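Local structure of protein STN1 (Saccharomyces cerevisiae, 3KEY) at residues D26-K31 / S58-A63; Q46-N49 / M53-F56; L89-N94 / L125-I130; R145-Y150 / L154-I159. The protein regulates telomere length and protects chromosome ends, inhibiting telomerase loading through its interaction with CDC13, with this chain forming its C-terminal pair of winged helix-turn-helix domains. All coordinates share one frame; numbering follows the deposited sequence.

Contact 1 of 4, residues D26-K31 / S58-A63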
loop_
_atom_site.group_PDB
_atom_site.type_symbol
_atom_site.label_atom_id
_atom_site.label_comp_id
_atom_site.label_asym_id
_atom_site.label_seq_id
_atom_site.Cartn_x
_atom_site.Cartn_y
_atom_site.Cartn_z
ATOM N N ASP A 26 -3.867 -4.445 -18.901
ATOM C CA ASP A 26 -2.530 -3.887 -19.067
ATOM C C ASP A 26 -1.693 -4.138 -17.825
ATOM O O ASP A 26 -0.490 -4.383 -17.916
ATOM C CB ASP A 26 -2.582 -2.385 -19.344
ATOM C CG ASP A 26 -3.040 -2.068 -20.759
ATOM O OD1 ASP A 26 -3.026 -2.982 -21.611
ATOM O OD2 ASP A 26 -3.397 -0.904 -21.028
ATOM N N LEU A 27 -2.334 -4.081 -16.661
ATOM C CA LEU A 27 -1.636 -4.294 -15.401
ATOM C C LEU A 27 -1.109 -5.725 -15.296
ATOM O O LEU A 27 0.037 -5.953 -14.901
ATOM C CB LEU A 27 -2.571 -4.002 -14.223
ATOM C CG LEU A 27 -1.978 -4.195 -12.821
ATOM C CD1 LEU A 27 -0.791 -3.267 -12.637
ATOM C CD2 LEU A 27 -3.048 -3.923 -11.761
ATOM N N TYR A 28 -1.958 -6.678 -15.660
ATOM C CA TYR A 28 -1.623 -8.095 -15.604
ATOM C C TYR A 28 -0.478 -8.481 -16.540
ATOM O O TYR A 28 0.176 -9.502 -16.333
ATOM C CB TYR A 28 -2.863 -8.918 -15.937
ATOM C CG TYR A 28 -2.717 -10.400 -15.695
ATOM C CD1 TYR A 28 -2.373 -11.271 -16.732
ATOM C CD2 TYR A 28 -2.967 -10.941 -14.438
ATOM C CE1 TYR A 28 -2.291 -12.654 -16.517
ATOM C CE2 TYR A 28 -2.887 -12.313 -14.211
ATOM C CZ TYR A 28 -2.554 -13.162 -15.254
ATOM O OH TYR A 28 -2.514 -14.514 -15.034
ATOM N N LYS A 29 -0.235 -7.663 -17.560
ATOM C CA LYS A 29 0.833 -7.932 -18.519
ATOM C C LYS A 29 2.217 -7.468 -18.052
ATOM O O LYS A 29 3.228 -7.811 -18.670
ATOM C CB LYS A 29 0.512 -7.274 -19.869
ATOM C CG LYS A 29 -0.698 -7.862 -20.576
ATOM C CD LYS A 29 -0.970 -7.140 -21.885
ATOM C CE LYS A 29 -2.224 -7.679 -22.566
ATOM N NZ LYS A 29 -2.557 -6.913 -23.804
ATOM N N LEU A 30 2.267 -6.685 -16.979
ATOM C CA LEU A 30 3.546 -6.198 -16.468
ATOM C C LEU A 30 4.370 -7.322 -15.854
ATOM O O LEU A 30 3.860 -8.131 -15.067
ATOM C CB LEU A 30 3.323 -5.088 -15.434
ATOM C CG LEU A 30 2.693 -3.801 -15.981
ATOM C CD1 LEU A 30 2.515 -2.787 -14.859
ATOM C CD2 LEU A 30 3.585 -3.226 -17.073
ATOM N N LYS A 31 5.648 -7.368 -16.221
ATOM C CA LYS A 31 6.563 -8.397 -15.730
ATOM C C LYS A 31 6.554 -8.478 -14.213
ATOM O O LYS A 31 6.357 -9.553 -13.642
ATOM C CB LYS A 31 7.990 -8.129 -16.226
ATOM C CG LYS A 31 8.976 -9.236 -15.876
ATOM C CD LYS A 31 10.359 -8.984 -16.468
ATOM C CE LYS A 31 11.285 -10.170 -16.203
ATOM N NZ LYS A 31 12.647 -9.999 -16.798
ATOM N N SER A 58 -5.356 -20.701 -14.141
ATOM C CA SER A 58 -6.584 -20.340 -13.466
ATOM C C SER A 58 -6.238 -19.817 -12.065
ATOM O O SER A 58 -6.818 -18.836 -11.591
ATOM C CB SER A 58 -7.492 -21.564 -13.375
ATOM O OG SER A 58 -8.852 -21.178 -13.335
ATOM N N LEU A 59 -5.282 -20.474 -11.411
ATOM C CA LEU A 59 -4.864 -20.066 -10.076
ATOM C C LEU A 59 -4.212 -18.685 -10.093
ATOM O O LEU A 59 -4.376 -17.913 -9.147
ATOM C CB LEU A 59 -3.901 -21.103 -9.480
ATOM C CG LEU A 59 -4.549 -22.461 -9.178
ATOM C CD1 LEU A 59 -3.487 -23.498 -8.807
ATOM C CD2 LEU A 59 -5.547 -22.285 -8.046
ATOM N N GLU A 60 -3.476 -18.379 -11.163
ATOM C CA GLU A 60 -2.813 -17.080 -11.307
ATOM C C GLU A 60 -3.835 -15.952 -11.483
ATOM O O GLU A 60 -3.706 -14.876 -10.888
ATOM C CB GLU A 60 -1.863 -17.082 -12.512
ATOM C CG GLU A 60 -0.618 -17.950 -12.346
ATOM C CD GLU A 60 0.282 -17.905 -13.565
ATOM O OE1 GLU A 60 -0.222 -18.151 -14.679
ATOM O OE2 GLU A 60 1.493 -17.626 -13.418
ATOM N N LYS A 61 -4.847 -16.194 -12.309
ATOM C CA LYS A 61 -5.874 -15.189 -12.529
ATOM C C LYS A 61 -6.655 -14.955 -11.238
ATOM O O LYS A 61 -7.074 -13.835 -10.957
ATOM C CB LYS A 61 -6.779 -15.620 -13.681
ATOM C CG LYS A 61 -6.053 -15.509 -15.015
ATOM C CD LYS A 61 -6.839 -16.055 -16.186
ATOM C CE LYS A 61 -6.056 -15.835 -17.482
ATOM N NZ LYS A 61 -6.777 -16.372 -18.671
ATOM N N GLU A 62 -6.818 -16.005 -10.437
ATOM C CA GLU A 62 -7.512 -15.882 -9.159
ATOM C C GLU A 62 -6.627 -15.118 -8.160
ATOM O O GLU A 62 -7.124 -14.344 -7.334
ATOM C CB GLU A 62 -7.853 -17.271 -8.612
ATOM C CG GLU A 62 -8.404 -17.274 -7.201
ATOM C CD GLU A 62 -8.849 -18.662 -6.744
ATOM O OE1 GLU A 62 -9.122 -18.825 -5.534
ATOM O OE2 GLU A 62 -8.934 -19.583 -7.591
ATOM N N ALA A 63 -5.315 -15.333 -8.244
ATOM C CA ALA A 63 -4.376 -14.655 -7.353
ATOM C C ALA A 63 -4.368 -13.161 -7.654
ATOM O O ALA A 63 -4.388 -12.332 -6.743
ATOM C CB ALA A 63 -2.961 -15.226 -7.528
#

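Contact 2 of 4, residues Q46-N49 / M53-F56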
loop_
_atom_site.group_PDB
_atom_site.type_symbol
_atom_site.label_atom_id
_atom_site.label_comp_id
_atom_site.label_asym_id
_atom_site.label_seq_id
_atom_site.Cartn_x
_atom_site.Cartn_y
_atom_site.Cartn_z
ATOM N N GLN A 46 -1.298 -24.922 -3.313
ATOM C CA GLN A 46 -1.150 -25.725 -2.101
ATOM C C GLN A 46 -2.406 -25.711 -1.253
ATOM O O GLN A 46 -2.724 -26.703 -0.598
ATOM C CB GLN A 46 0.003 -25.215 -1.230
ATOM C CG GLN A 46 1.302 -24.973 -1.966
ATOM C CD GLN A 46 2.523 -25.179 -1.078
ATOM O OE1 GLN A 46 2.491 -24.892 0.122
ATOM N NE2 GLN A 46 3.610 -25.671 -1.671
ATOM N N GLN A 47 -3.115 -24.582 -1.265
ATOM C CA GLN A 47 -4.329 -24.419 -0.473
ATOM C C GLN A 47 -5.587 -25.067 -1.050
ATOM O O GLN A 47 -6.622 -25.107 -0.383
ATOM C CB GLN A 47 -4.595 -22.933 -0.230
ATOM C CG GLN A 47 -3.487 -22.240 0.533
ATOM C CD GLN A 47 -3.190 -22.912 1.862
ATOM O OE1 GLN A 47 -2.075 -23.383 2.099
ATOM N NE2 GLN A 47 -4.187 -22.964 2.737
ATOM N N GLN A 48 -5.510 -25.567 -2.280
ATOM C CA GLN A 48 -6.674 -26.211 -2.884
ATOM C C GLN A 48 -7.117 -27.403 -2.049
ATOM O O GLN A 48 -6.298 -28.217 -1.620
ATOM C CB GLN A 48 -6.360 -26.688 -4.301
ATOM C CG GLN A 48 -6.208 -25.586 -5.311
ATOM C CD GLN A 48 -5.765 -26.117 -6.651
ATOM O OE1 GLN A 48 -4.660 -26.650 -6.785
ATOM N NE2 GLN A 48 -6.625 -25.987 -7.652
ATOM N N ASN A 49 -8.419 -27.507 -1.826
ATOM C CA ASN A 49 -8.951 -28.608 -1.042
ATOM C C ASN A 49 -8.813 -29.929 -1.791
ATOM O O ASN A 49 -8.619 -29.952 -3.009
ATOM C CB ASN A 49 -10.420 -28.350 -0.697
ATOM C CG ASN A 49 -10.609 -27.085 0.128
ATOM O OD1 ASN A 49 -9.847 -26.819 1.059
ATOM N ND2 ASN A 49 -11.637 -26.306 -0.204
ATOM N N MET A 53 -8.437 -29.413 -8.159
ATOM C CA MET A 53 -7.211 -29.228 -8.924
ATOM C C MET A 53 -7.475 -28.379 -10.159
ATOM O O MET A 53 -7.862 -28.898 -11.208
ATOM C CB MET A 53 -6.644 -30.585 -9.349
ATOM C CG MET A 53 -5.820 -31.284 -8.284
ATOM S SD MET A 53 -4.184 -30.537 -8.070
ATOM C CE MET A 53 -3.135 -31.759 -8.879
ATOM N N LYS A 54 -7.274 -27.070 -10.025
ATOM C CA LYS A 54 -7.481 -26.145 -11.132
ATOM C C LYS A 54 -6.156 -25.915 -11.843
ATOM O O LYS A 54 -5.093 -26.174 -11.284
ATOM C CB LYS A 54 -8.029 -24.809 -10.620
ATOM C CG LYS A 54 -9.398 -24.898 -9.962
ATOM C CD LYS A 54 -9.884 -23.525 -9.524
ATOM C CE LYS A 54 -11.236 -23.618 -8.836
ATOM N NZ LYS A 54 -11.754 -22.275 -8.443
ATOM N N SER A 55 -6.223 -25.432 -13.078
ATOM C CA SER A 55 -5.016 -25.166 -13.851
ATOM C C SER A 55 -4.235 -24.051 -13.164
ATOM O O SER A 55 -4.820 -23.208 -12.476
ATOM C CB SER A 55 -5.386 -24.741 -15.275
ATOM O OG SER A 55 -6.082 -23.508 -15.266
ATOM N N PHE A 56 -2.920 -24.044 -13.344
ATOM C CA PHE A 56 -2.095 -23.020 -12.716
ATOM C C PHE A 56 -2.491 -21.630 -13.231
ATOM O O PHE A 56 -2.519 -20.658 -12.475
ATOM C CB PHE A 56 -0.615 -23.271 -13.006
ATOM C CG PHE A 56 0.312 -22.548 -12.073
ATOM C CD1 PHE A 56 0.496 -22.998 -10.771
ATOM C CD2 PHE A 56 1.003 -21.418 -12.495
ATOM C CE1 PHE A 56 1.357 -22.331 -9.901
ATOM C CE2 PHE A 56 1.868 -20.744 -11.634
ATOM C CZ PHE A 56 2.045 -21.203 -10.334
#

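Contact 3 of 4, residues L89-N94 / L125-I130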
loop_
_atom_site.group_PDB
_atom_site.type_symbol
_atom_site.label_atom_id
_atom_site.label_comp_id
_atom_site.label_asym_id
_atom_site.label_seq_id
_atom_site.Cartn_x
_atom_site.Cartn_y
_atom_site.Cartn_z
ATOM N N LEU A 89 -5.366 5.244 -10.105
ATOM C CA LEU A 89 -4.185 5.150 -9.264
ATOM C C LEU A 89 -3.942 6.425 -8.437
ATOM O O LEU A 89 -3.062 6.459 -7.564
ATOM C CB LEU A 89 -2.964 4.845 -10.136
ATOM C CG LEU A 89 -3.056 3.596 -11.019
ATOM C CD1 LEU A 89 -1.745 3.415 -11.781
ATOM C CD2 LEU A 89 -3.353 2.369 -10.166
ATOM N N LEU A 90 -4.733 7.463 -8.699
ATOM C CA LEU A 90 -4.575 8.733 -7.986
ATOM C C LEU A 90 -4.768 8.643 -6.474
ATOM O O LEU A 90 -4.092 9.339 -5.718
ATOM C CB LEU A 90 -5.520 9.787 -8.561
ATOM C CG LEU A 90 -5.177 10.269 -9.971
ATOM C CD1 LEU A 90 -6.149 11.377 -10.384
ATOM C CD2 LEU A 90 -3.746 10.781 -10.001
ATOM N N PRO A 91 -5.705 7.805 -6.008
ATOM C CA PRO A 91 -5.895 7.701 -4.556
ATOM C C PRO A 91 -4.590 7.267 -3.878
ATOM O O PRO A 91 -4.175 7.823 -2.847
ATOM C CB PRO A 91 -6.973 6.630 -4.430
ATOM C CG PRO A 91 -7.813 6.863 -5.667
ATOM C CD PRO A 91 -6.763 7.079 -6.738
ATOM N N LEU A 92 -3.955 6.262 -4.480
ATOM C CA LEU A 92 -2.711 5.697 -3.973
ATOM C C LEU A 92 -1.582 6.717 -3.951
ATOM O O LEU A 92 -0.882 6.882 -2.942
ATOM C CB LEU A 92 -2.297 4.497 -4.833
ATOM C CG LEU A 92 -1.000 3.787 -4.434
ATOM C CD1 LEU A 92 -1.085 3.350 -2.978
ATOM C CD2 LEU A 92 -0.768 2.588 -5.345
ATOM N N LYS A 93 -1.398 7.397 -5.074
ATOM C CA LYS A 93 -0.350 8.393 -5.177
ATOM C C LYS A 93 -0.602 9.604 -4.279
ATOM O O LYS A 93 0.346 10.183 -3.743
ATOM C CB LYS A 93 -0.183 8.804 -6.636
ATOM C CG LYS A 93 0.190 7.617 -7.494
ATOM C CD LYS A 93 0.419 7.978 -8.942
ATOM C CE LYS A 93 0.937 6.760 -9.679
ATOM N NZ LYS A 93 1.398 7.111 -11.034
ATOM N N ASN A 94 -1.869 9.988 -4.110
ATOM C CA ASN A 94 -2.186 11.107 -3.232
ATOM C C ASN A 94 -1.980 10.703 -1.764
ATOM O O ASN A 94 -1.600 11.533 -0.936
ATOM C CB ASN A 94 -3.630 11.580 -3.426
ATOM C CG ASN A 94 -3.845 12.264 -4.761
ATOM O OD1 ASN A 94 -2.939 12.895 -5.301
ATOM N ND2 ASN A 94 -5.055 12.154 -5.294
ATOM N N LEU A 125 -8.331 14.139 1.409
ATOM C CA LEU A 125 -8.124 13.623 0.061
ATOM C C LEU A 125 -9.414 13.197 -0.631
ATOM O O LEU A 125 -9.384 12.702 -1.755
ATOM C CB LEU A 125 -7.153 12.437 0.116
ATOM C CG LEU A 125 -5.832 12.650 0.869
ATOM C CD1 LEU A 125 -5.033 11.350 0.877
ATOM C CD2 LEU A 125 -5.036 13.757 0.216
ATOM N N HIS A 126 -10.540 13.393 0.046
ATOM C CA HIS A 126 -11.845 13.010 -0.483
ATOM C C HIS A 126 -11.849 11.532 -0.862
ATOM O O HIS A 126 -12.229 11.161 -1.971
ATOM C CB HIS A 126 -12.214 13.870 -1.698
ATOM C CG HIS A 126 -12.062 15.338 -1.459
ATOM N ND1 HIS A 126 -10.895 16.020 -1.731
ATOM C CD2 HIS A 126 -12.909 16.245 -0.913
ATOM C CE1 HIS A 126 -11.028 17.283 -1.364
ATOM N NE2 HIS A 126 -12.241 17.444 -0.864
ATOM N N LEU A 127 -11.421 10.698 0.082
ATOM C CA LEU A 127 -11.361 9.252 -0.108
ATOM C C LEU A 127 -12.100 8.554 1.028
ATOM O O LEU A 127 -11.485 8.088 1.989
ATOM C CB LEU A 127 -9.903 8.786 -0.131
ATOM C CG LEU A 127 -9.044 9.349 -1.267
ATOM C CD1 LEU A 127 -7.612 8.867 -1.129
ATOM C CD2 LEU A 127 -9.625 8.902 -2.602
ATOM N N PRO A 128 -13.437 8.461 0.929
ATOM C CA PRO A 128 -14.267 7.816 1.958
ATOM C C PRO A 128 -13.954 6.337 2.229
ATOM O O PRO A 128 -14.154 5.848 3.343
ATOM C CB PRO A 128 -15.689 7.982 1.416
ATOM C CG PRO A 128 -15.591 9.184 0.514
ATOM C CD PRO A 128 -14.272 8.976 -0.170
ATOM N N TYR A 129 -13.463 5.634 1.211
ATOM C CA TYR A 129 -13.190 4.203 1.335
ATOM C C TYR A 129 -11.844 3.817 1.929
ATOM O O TYR A 129 -11.570 2.631 2.125
ATOM C CB TYR A 129 -13.346 3.521 -0.029
ATOM C CG TYR A 129 -14.733 3.634 -0.634
ATOM C CD1 TYR A 129 -14.972 3.228 -1.946
ATOM C CD2 TYR A 129 -15.804 4.164 0.095
ATOM C CE1 TYR A 129 -16.241 3.349 -2.522
ATOM C CE2 TYR A 129 -17.079 4.290 -0.474
ATOM C CZ TYR A 129 -17.285 3.881 -1.784
ATOM O OH TYR A 129 -18.525 4.005 -2.366
ATOM N N ILE A 130 -10.994 4.795 2.217
ATOM C CA ILE A 130 -9.703 4.446 2.791
ATOM C C ILE A 130 -9.924 3.895 4.197
ATOM O O ILE A 130 -10.751 4.406 4.953
ATOM C CB ILE A 130 -8.756 5.657 2.833
ATOM C CG1 ILE A 130 -7.358 5.194 3.229
ATOM C CG2 ILE A 130 -9.267 6.699 3.809
ATOM C CD1 ILE A 130 -6.361 6.315 3.288
HETATM O O HOH W 1 -7.388 11.976 -3.696
#

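Contact 4 of 4, residues R145-Y150 / L154-I159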
loop_
_atom_site.group_PDB
_atom_site.type_symbol
_atom_site.label_atom_id
_atom_site.label_comp_id
_atom_site.label_asym_id
_atom_site.label_seq_id
_atom_site.Cartn_x
_atom_site.Cartn_y
_atom_site.Cartn_z
ATOM N N ARG A 145 11.248 4.064 3.673
ATOM C CA ARG A 145 12.057 4.852 2.741
ATOM C C ARG A 145 12.752 6.016 3.434
ATOM O O ARG A 145 13.901 6.326 3.131
ATOM C CB ARG A 145 11.192 5.412 1.609
ATOM C CG ARG A 145 10.566 4.355 0.735
ATOM C CD ARG A 145 9.669 4.982 -0.322
ATOM N NE ARG A 145 9.198 3.984 -1.275
ATOM C CZ ARG A 145 8.497 4.267 -2.363
ATOM N NH1 ARG A 145 8.179 5.525 -2.640
ATOM N NH2 ARG A 145 8.132 3.293 -3.185
ATOM N N THR A 146 12.046 6.662 4.358
ATOM C CA THR A 146 12.600 7.800 5.080
ATOM C C THR A 146 13.829 7.401 5.896
ATOM O O THR A 146 14.846 8.108 5.891
ATOM C CB THR A 146 11.546 8.438 6.011
ATOM O OG1 THR A 146 10.466 8.949 5.221
ATOM C CG2 THR A 146 12.155 9.584 6.816
ATOM N N LYS A 147 13.743 6.271 6.590
ATOM C CA LYS A 147 14.875 5.807 7.385
ATOM C C LYS A 147 16.083 5.527 6.483
ATOM O O LYS A 147 17.224 5.802 6.862
ATOM C CB LYS A 147 14.509 4.542 8.167
ATOM C CG LYS A 147 15.668 3.983 8.979
ATOM C CD LYS A 147 15.226 2.856 9.898
ATOM C CE LYS A 147 16.391 2.355 10.748
ATOM N NZ LYS A 147 15.965 1.308 11.716
ATOM N N LYS A 148 15.834 4.984 5.292
ATOM C CA LYS A 148 16.923 4.693 4.359
ATOM C C LYS A 148 17.544 5.959 3.783
ATOM O O LYS A 148 18.765 6.050 3.664
ATOM C CB LYS A 148 16.449 3.810 3.202
ATOM C CG LYS A 148 16.368 2.334 3.531
ATOM C CD LYS A 148 16.204 1.499 2.263
ATOM C CE LYS A 148 16.180 0.011 2.578
ATOM N NZ LYS A 148 16.130 -0.815 1.335
ATOM N N GLN A 149 16.708 6.935 3.435
ATOM C CA GLN A 149 17.197 8.178 2.859
ATOM C C GLN A 149 17.733 9.194 3.871
ATOM O O GLN A 149 18.525 10.060 3.508
ATOM C CB GLN A 149 16.101 8.834 2.017
ATOM C CG GLN A 149 15.526 7.936 0.936
ATOM C CD GLN A 149 14.647 8.695 -0.045
ATOM O OE1 GLN A 149 13.778 9.477 0.351
ATOM N NE2 GLN A 149 14.866 8.460 -1.336
ATOM N N TYR A 150 17.304 9.103 5.129
ATOM C CA TYR A 150 17.780 10.035 6.146
ATOM C C TYR A 150 18.222 9.327 7.420
ATOM O O TYR A 150 17.627 9.512 8.483
ATOM C CB TYR A 150 16.701 11.073 6.479
ATOM C CG TYR A 150 16.191 11.810 5.265
ATOM C CD1 TYR A 150 15.298 11.198 4.385
ATOM C CD2 TYR A 150 16.641 13.098 4.962
ATOM C CE1 TYR A 150 14.864 11.840 3.229
ATOM C CE2 TYR A 150 16.213 13.757 3.806
ATOM C CZ TYR A 150 15.322 13.116 2.943
ATOM O OH TYR A 150 14.882 13.731 1.793
ATOM N N LEU A 154 16.303 9.957 11.109
ATOM C CA LEU A 154 15.380 8.944 11.631
ATOM C C LEU A 154 16.122 7.670 12.024
ATOM O O LEU A 154 16.659 6.974 11.163
ATOM C CB LEU A 154 14.327 8.590 10.571
ATOM C CG LEU A 154 12.865 8.332 10.973
ATOM C CD1 LEU A 154 12.240 7.385 9.949
ATOM C CD2 LEU A 154 12.765 7.752 12.355
ATOM N N LYS A 155 16.141 7.366 13.319
ATOM C CA LYS A 155 16.806 6.160 13.810
ATOM C C LYS A 155 15.874 4.937 13.788
ATOM O O LYS A 155 16.248 3.874 13.295
ATOM C CB LYS A 155 17.312 6.396 15.232
ATOM C CG LYS A 155 18.138 5.253 15.808
ATOM C CD LYS A 155 18.594 5.579 17.225
ATOM C CE LYS A 155 19.398 4.446 17.845
ATOM N NZ LYS A 155 19.673 4.718 19.288
ATOM N N ASN A 156 14.669 5.094 14.336
ATOM C CA ASN A 156 13.660 4.019 14.381
ATOM C C ASN A 156 12.243 4.587 14.308
ATOM O O ASN A 156 12.028 5.782 14.533
ATOM C CB ASN A 156 13.765 3.209 15.683
ATOM C CG ASN A 156 14.946 2.260 15.695
ATOM O OD1 ASN A 156 15.072 1.396 14.825
ATOM N ND2 ASN A 156 15.820 2.414 16.689
ATOM N N TRP A 157 11.280 3.721 14.004
ATOM C CA TRP A 157 9.878 4.125 13.927
ATOM C C TRP A 157 8.954 2.958 14.256
ATOM O O TRP A 157 9.327 1.803 14.091
ATOM C CB TRP A 157 9.522 4.654 12.525
ATOM C CG TRP A 157 9.689 3.651 11.415
ATOM C CD1 TRP A 157 10.785 3.491 10.611
ATOM C CD2 TRP A 157 8.745 2.646 11.013
ATOM N NE1 TRP A 157 10.581 2.448 9.736
ATOM C CE2 TRP A 157 9.342 1.914 9.959
ATOM C CE3 TRP A 157 7.455 2.294 11.442
ATOM C CZ2 TRP A 157 8.688 0.839 9.326
ATOM C CZ3 TRP A 157 6.805 1.227 10.816
ATOM C CH2 TRP A 157 7.428 0.513 9.766
ATOM N N TRP A 158 7.755 3.276 14.731
ATOM C CA TRP A 158 6.743 2.272 15.049
ATOM C C TRP A 158 5.382 2.901 14.756
ATOM O O TRP A 158 5.229 4.124 14.814
ATOM C CB TRP A 158 6.766 1.893 16.536
ATOM C CG TRP A 158 8.056 1.325 17.042
ATOM C CD1 TRP A 158 8.356 0.004 17.237
ATOM C CD2 TRP A 158 9.207 2.067 17.461
ATOM N NE1 TRP A 158 9.626 -0.121 17.762
ATOM C CE2 TRP A 158 10.171 1.130 17.909
ATOM C CE3 TRP A 158 9.521 3.434 17.502
ATOM C CZ2 TRP A 158 11.426 1.516 18.397
ATOM C CZ3 TRP A 158 10.773 3.822 17.989
ATOM C CH2 TRP A 158 11.711 2.859 18.431
ATOM N N ILE A 159 4.402 2.063 14.446
ATOM C CA ILE A 159 3.054 2.538 14.206
ATOM C C ILE A 159 2.106 1.750 15.103
ATOM O O ILE A 159 2.089 0.518 15.057
ATOM C CB ILE A 159 2.626 2.351 12.734
ATOM C CG1 ILE A 159 3.516 3.200 11.821
ATOM C CG2 ILE A 159 1.147 2.736 12.566
ATOM C CD1 ILE A 159 3.130 3.116 10.343
#

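Contact 1 of 4, residues D26-K31 / S58-A63
Tyr28, of the short helix 24-28, points its ring at Glu60 and Lys61 on helix 56-73, in the first winged helix-turn-helix domain of the chain. The two helices stand well apart, with 8.8 Å between the CA atoms of Tyr28 and Lys61, and a long aromatic side chain suits the task of spanning that distance. Its CG lies anti to the backbone N (chi1 -170°), which carries the ring outward from its own helix toward the helix it meets. The ring arrives phenol end first and crosses both partner side chains at about a right angle. Its plane stands 82° from that of the Glu60 carboxylate, so the two flat groups do not stack, and the carbonyl oxygen of Glu60 lies at the ring edge, near its plane.

Glu60 touches the tyrosine with the aliphatic root of its chain. Its charged end serves a different helix, since OE2 forms a salt bridge with Arg34 and accepts a hydrogen bond from Thr38, both on helix 31-47. Those partners satisfy OE2, an oxygen that would be costly to bury alone. Lys61 likewise offers hydrocarbon here, while its extended chain takes the amino group to a long, weak ion pair with Asp57. Farther along helix 56-73, Phe64 meets the Tyr28 ring edge-to-face. The phenol oxygen is buried without a polar partner in the model: Tyr28 OH rests against two methylene groups, 3.7 Å from Glu60 CB and equally 3.7 Å from Lys61 CG.

Contact 2 of 4, residues Q46-N49 / M53-F56
Gln48 reaches across the mouth of the loop between helices 31-47 and 56-73 to meet Met53 and Lys54, and it buries more surface in this contact than either partner. Its CG is anti to the carbonyl carbon (chi1 -71°) and the chain beyond is extended, which brings the amide up to the far arm of the loop. There it faces backbone: Gln48 CD is 3.8 Å from Lys54 N and 4.1 Å from Met53 CA. A glutamine suits this place because it is long enough to span the loop and its amide is at home beside peptide groups.

Met53 points its CB away and meets Gln48 mainly through its backbone; its side chain, bent at chi2 and chi3, crosses the glutamine at about a right angle. It also touches Phe45 on helix 31-47. Lys54 contributes the base of its chain, and its amino group leads off to a long, weak ion pair with Glu62. Just beyond, Ser55 is the N-cap of helix 56-73, its OG bonded to Ser58 N. All three touching residues also meet a crystal neighbour, so lattice packing may have influenced their conformations. The chemistry is that of a solvent-facing loop, an amide set against main chain, with no apolar core and no strong charge pair.

Contact 3 of 4, residues L89-N94 / L125-I130
In the second winged helix-turn-helix domain, the turn between helices 118-125 and 132-149 lays Leu125 and Leu127 against Pro91 and Asn94 in the first turns of helix 90-108. Both methyls of Leu127 rest on one side of Pro91: CD2 sits 3.9 Å from Pro91 CB, while CD1 lies 4.0 Å from Pro91 O. The two side chains cross at about a right angle. Proline suits the start of a helix, where a missing N-H costs little, and its rigid ring gives the leucine a firm apolar surface. Cutting Leu127 back to an alanine is likely to open a gap over the Pro91 ring and deprive Leu95, further along the same helix, of a packing partner.

One helical turn on, Leu125 brings CD1 to 3.9 Å from Asn94 O and packs its side chain on Leu95 and Tyr98 as well. A water bridges the polar side, accepting from Asn94 ND2 at 2.8 Å and donating to Leu125 O at 2.9 Å, giving that carbonyl a partner where the helix has run out. His126 then turns the chain with a positive phi of 55°, and a type I turn follows from Leu127 to Ile130. Leucines at the link between two helices, packed on a third, are consistent with the three-helix core of a winged helix-turn-helix domain.

Contact 4 of 4, residues R145-Y150 / L154-I159
Helix 145-149 and strand 154-159 run nearly antiparallel, at 157° with their axes 7.8 Å apart at closest approach, and the tight link between them is closed where Leu154 N donates to Tyr150 O at 3.0 Å, almost in line with the carbonyl bond. Leu154 turns toward the helix and puts CD1 3.8 Å from Thr146 CG2, the two side chains crossing at about a right angle. Thr146 has both characters needed here: its methyl serves this apolar seam, which Met107 of helix 90-108 extends, while OG1 bonds to Cys142 O in its own helix.

Lys147 spans the outer side. With CG anti to the backbone N (chi1 178°) and every later torsion extended, its chain passes Leu154 O, 3.8 Å from CG, and ends beside Asn156, where NZ makes a weak hydrogen bond of 3.2 Å to OD1. The amide of Asn156 is fixed more firmly at its other end, ND2 donating to Glu179 OE1 on strand 173-180. Opposite Glu179, Lys155 and Asn156 form a classic beta bulge.

Two acceptors also lie close here, Lys155 O and Asn156 OD1 being 3.1 Å apart. A leucine in place of Lys147 has no amino group, and this pair would probably lose the positive charge that faces it. That charge is likely to ease their mutual repulsion, so the lysine suits this oxygen-rich strand start electrostatically even though its one assigned bond is weak.

How the contacts relate
Contacts 1 and 2 belong to the first winged helix-turn-helix domain, contacts 3 and 4 to the second. Contact 1 is a partly buried bridge between helices 24-28 and 56-73, while contact 2 lies at the surface loop between helices 31-47 and 56-73; they touch where Leu59 packs on Gln48. Contact 3 is also partly buried, and is the one with a water bridge. Contact 4, like contact 2, is a surface contact joining neighbours in sequence, but there a helix and a strand are tied by a straight backbone bond and a lysine, whereas contact 2 relies on an amide. Contacts 2 and 4 lie on opposite sides of the chain's centre, their centres about 40 Å apart.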